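Local coordinates for protein design 2L4HC2_9 (Synthetic construct, PDB 5J73) that is a de novo designed helical hairpin that pairs into a homodimer, intended to gain its specificity from modular hydrogen-bond networks, at residues Asp8-Ile11 / Glu12-Arg16. Residues are numbered along the deposited sequence; the frame is centred on the assembly and turned at random.
Sequences DYII and EQIQR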
ATOM      1  N   ASP A   8      14.048  21.204   9.712  1.00 66.56           N
ATOM      2  CA  ASP A   8      14.193  20.954   8.283  1.00 64.00           C
ATOM      3  C   ASP A   8      14.777  19.580   7.979  1.00 68.25           C
ATOM      4  O   ASP A   8      14.443  18.972   6.962  1.00 65.44           O
ATOM      5  CB  ASP A   8      15.065  22.039   7.649  1.00 69.86           C
ATOM      6  CG  ASP A   8      14.433  23.415   7.730  1.00 88.79           C
ATOM      7  OD1 ASP A   8      13.194  23.512   7.607  1.00 85.16           O
ATOM      8  OD2 ASP A   8      15.174  24.401   7.922  1.00105.15           O
ATOM      9  N   TYR A   9      15.640  19.084   8.861  1.00 64.98           N
ATOM     10  CA  TYR A   9      16.258  17.782   8.647  1.00 52.92           C
ATOM     11  C   TYR A   9      15.189  16.704   8.673  1.00 52.19           C
ATOM     12  O   TYR A   9      15.160  15.834   7.804  1.00 60.32           O
ATOM     13  CB  TYR A   9      17.327  17.498   9.705  1.00 58.96           C
ATOM     14  CG  TYR A   9      17.934  16.113   9.607  1.00 54.93           C
ATOM     15  CD1 TYR A   9      18.726  15.760   8.524  1.00 59.43           C
ATOM     16  CD2 TYR A   9      17.720  15.164  10.597  1.00 44.67           C
ATOM     17  CE1 TYR A   9      19.284  14.503   8.425  1.00 54.75           C
ATOM     18  CE2 TYR A   9      18.276  13.901  10.506  1.00 44.08           C
ATOM     19  CZ  TYR A   9      19.058  13.578   9.418  1.00 50.74           C
ATOM     20  OH  TYR A   9      19.619  12.326   9.312  1.00 57.73           O
ATOM     21  N   ILE A  10      14.301  16.773   9.657  1.00 51.34           N
ATOM     22  CA  ILE A  10      13.219  15.805   9.750  1.00 56.20           C
ATOM     23  C   ILE A  10      12.280  15.954   8.566  1.00 56.52           C
ATOM     24  O   ILE A  10      11.906  14.968   7.934  1.00 53.74           O
ATOM     25  CB  ILE A  10      12.424  15.956  11.064  1.00 56.40           C
ATOM     26  CG1 ILE A  10      13.325  15.621  12.254  1.00 68.18           C
ATOM     27  CG2 ILE A  10      11.173  15.075  11.053  1.00 58.88           C
ATOM     28  CD1 ILE A  10      12.725  15.950  13.609  1.00 69.50           C
ATOM     29  N   ILE A  11      11.902  17.193   8.272  1.00 53.66           N
ATOM     30  CA  ILE A  11      10.999  17.470   7.167  1.00 48.65           C
ATOM     31  C   ILE A  11      11.571  16.922   5.867  1.00 54.80           C
ATOM     32  O   ILE A  11      10.840  16.367   5.051  1.00 56.34           O
ATOM     33  CB  ILE A  11      10.722  18.973   7.044  1.00 50.47           C
ATOM     34  CG1 ILE A  11       9.829  19.413   8.197  1.00 49.74           C
ATOM     35  CG2 ILE A  11      10.077  19.317   5.701  1.00 50.07           C
ATOM     36  CD1 ILE A  11       9.790  20.882   8.386  1.00 61.32           C
ATOM     37  N   GLU A  12      12.881  17.064   5.685  1.00 57.98           N
ATOM     38  CA  GLU A  12      13.533  16.577   4.473  1.00 58.40           C
ATOM     39  C   GLU A  12      13.524  15.053   4.402  1.00 56.10           C
ATOM     40  O   GLU A  12      13.319  14.484   3.330  1.00 61.07           O
ATOM     41  CB  GLU A  12      14.966  17.105   4.389  1.00 62.76           C
ATOM     42  CG  GLU A  12      15.050  18.582   4.014  1.00 72.84           C
ATOM     43  CD  GLU A  12      16.438  19.165   4.202  1.00 71.92           C
ATOM     44  OE1 GLU A  12      17.264  18.547   4.907  1.00 73.87           O
ATOM     45  OE2 GLU A  12      16.705  20.247   3.639  1.00 87.26           O
ATOM     46  N   GLN A  13      13.746  14.391   5.534  1.00 52.13           N
ATOM     47  CA  GLN A  13      13.674  12.935   5.580  1.00 46.98           C
ATOM     48  C   GLN A  13      12.285  12.458   5.195  1.00 56.39           C
ATOM     49  O   GLN A  13      12.135  11.499   4.436  1.00 55.36           O
ATOM     50  CB  GLN A  13      14.033  12.414   6.972  1.00 49.77           C
ATOM     51  CG  GLN A  13      15.502  12.518   7.328  1.00 59.40           C
ATOM     52  CD  GLN A  13      16.375  11.771   6.341  1.00 70.84           C
ATOM     53  OE1 GLN A  13      16.165  10.584   6.091  1.00 72.52           O
ATOM     54  NE2 GLN A  13      17.359  12.456   5.778  1.00 73.86           N
ATOM     55  N   ILE A  14      11.270  13.141   5.711  1.00 50.30           N
ATOM     56  CA  ILE A  14       9.893  12.791   5.411  1.00 51.83           C
ATOM     57  C   ILE A  14       9.623  12.991   3.922  1.00 51.89           C
ATOM     58  O   ILE A  14       9.090  12.101   3.264  1.00 45.59           O
ATOM     59  CB  ILE A  14       8.911  13.621   6.275  1.00 50.00           C
ATOM     60  CG1 ILE A  14       9.014  13.183   7.740  1.00 41.15           C
ATOM     61  CG2 ILE A  14       7.476  13.476   5.777  1.00 43.29           C
ATOM     62  CD1 ILE A  14       8.435  14.170   8.724  1.00 37.54           C
ATOM     63  N   GLN A  15      10.026  14.136   3.381  1.00 51.34           N
ATOM     64  CA  GLN A  15       9.834  14.408   1.959  1.00 57.02           C
ATOM     65  C   GLN A  15      10.594  13.430   1.066  1.00 52.89           C
ATOM     66  O   GLN A  15      10.099  13.038   0.011  1.00 49.68           O
ATOM     67  CB  GLN A  15      10.258  15.838   1.623  1.00 46.43           C
ATOM     68  CG  GLN A  15       9.369  16.911   2.225  1.00 52.13           C
ATOM     69  CD  GLN A  15       9.812  18.310   1.851  1.00 70.34           C
ATOM     70  OE1 GLN A  15      11.006  18.603   1.800  1.00 85.95           O
ATOM     71  NE2 GLN A  15       8.850  19.185   1.589  1.00 75.61           N
ATOM     72  N   ARG A  16      11.791  13.037   1.488  1.00 52.67           N
ATOM     73  CA  ARG A  16      12.579  12.070   0.729  1.00 60.94           C
ATOM     74  C   ARG A  16      11.881  10.707   0.687  1.00 60.33           C
ATOM     75  O   ARG A  16      11.838  10.060  -0.360  1.00 52.37           O
ATOM     76  CB  ARG A  16      13.986  11.946   1.319  1.00 69.67           C
ATOM     77  CG  ARG A  16      14.936  11.106   0.473  1.00 83.81           C
ATOM     78  CD  ARG A  16      16.305  10.971   1.124  1.00100.28           C
ATOM     79  NE  ARG A  16      16.248  10.292   2.414  1.00115.40           N
ATOM     80  CZ  ARG A  16      17.286  10.160   3.235  1.00113.68           C
ATOM     81  NH1 ARG A  16      18.469  10.667   2.908  1.00110.01           N
ATOM     82  NH2 ARG A  16      17.137   9.522   4.389  1.00 93.13           N
TER
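Glu12 N donates to Asp8 O over 2.8 Å, the first of four successive i to i+4 backbone bonds in the opening turns of an alpha-helix. Gln13 N to Tyr9 O follows at 3.0 Å, then Ile14 N to Ile10 O and Gln15 N to Ile11 O, and the four together make this regular alpha-helix. Side chains four residues apart meet above this backbone. With chi1 of 175°, the exposed Tyr9 swings its ring toward the next turn, where Gln13 CG lies over one face, offset toward the rim. Gln13 bends at chi2 (-58°), which turns its amide toward the ring edge near Tyr9 CE1, although the exact position of that amide is uncertain. Ile10 CG2 meets Ile14 CD1 at 3.7 Å, the two side chains crossing at a slant. Ile11 and Gln15 run alongside each other, Ile11 CG2 touching Gln15 CD at 4.0 Å. These residues form the first turns of helix 8-39, the first arm of the hairpin, where Ile14 packs on Ala72 and Leu76 of helix 45-78 and on Ile73 of the second subunit, and Ile11 on Ile77 of that subunit.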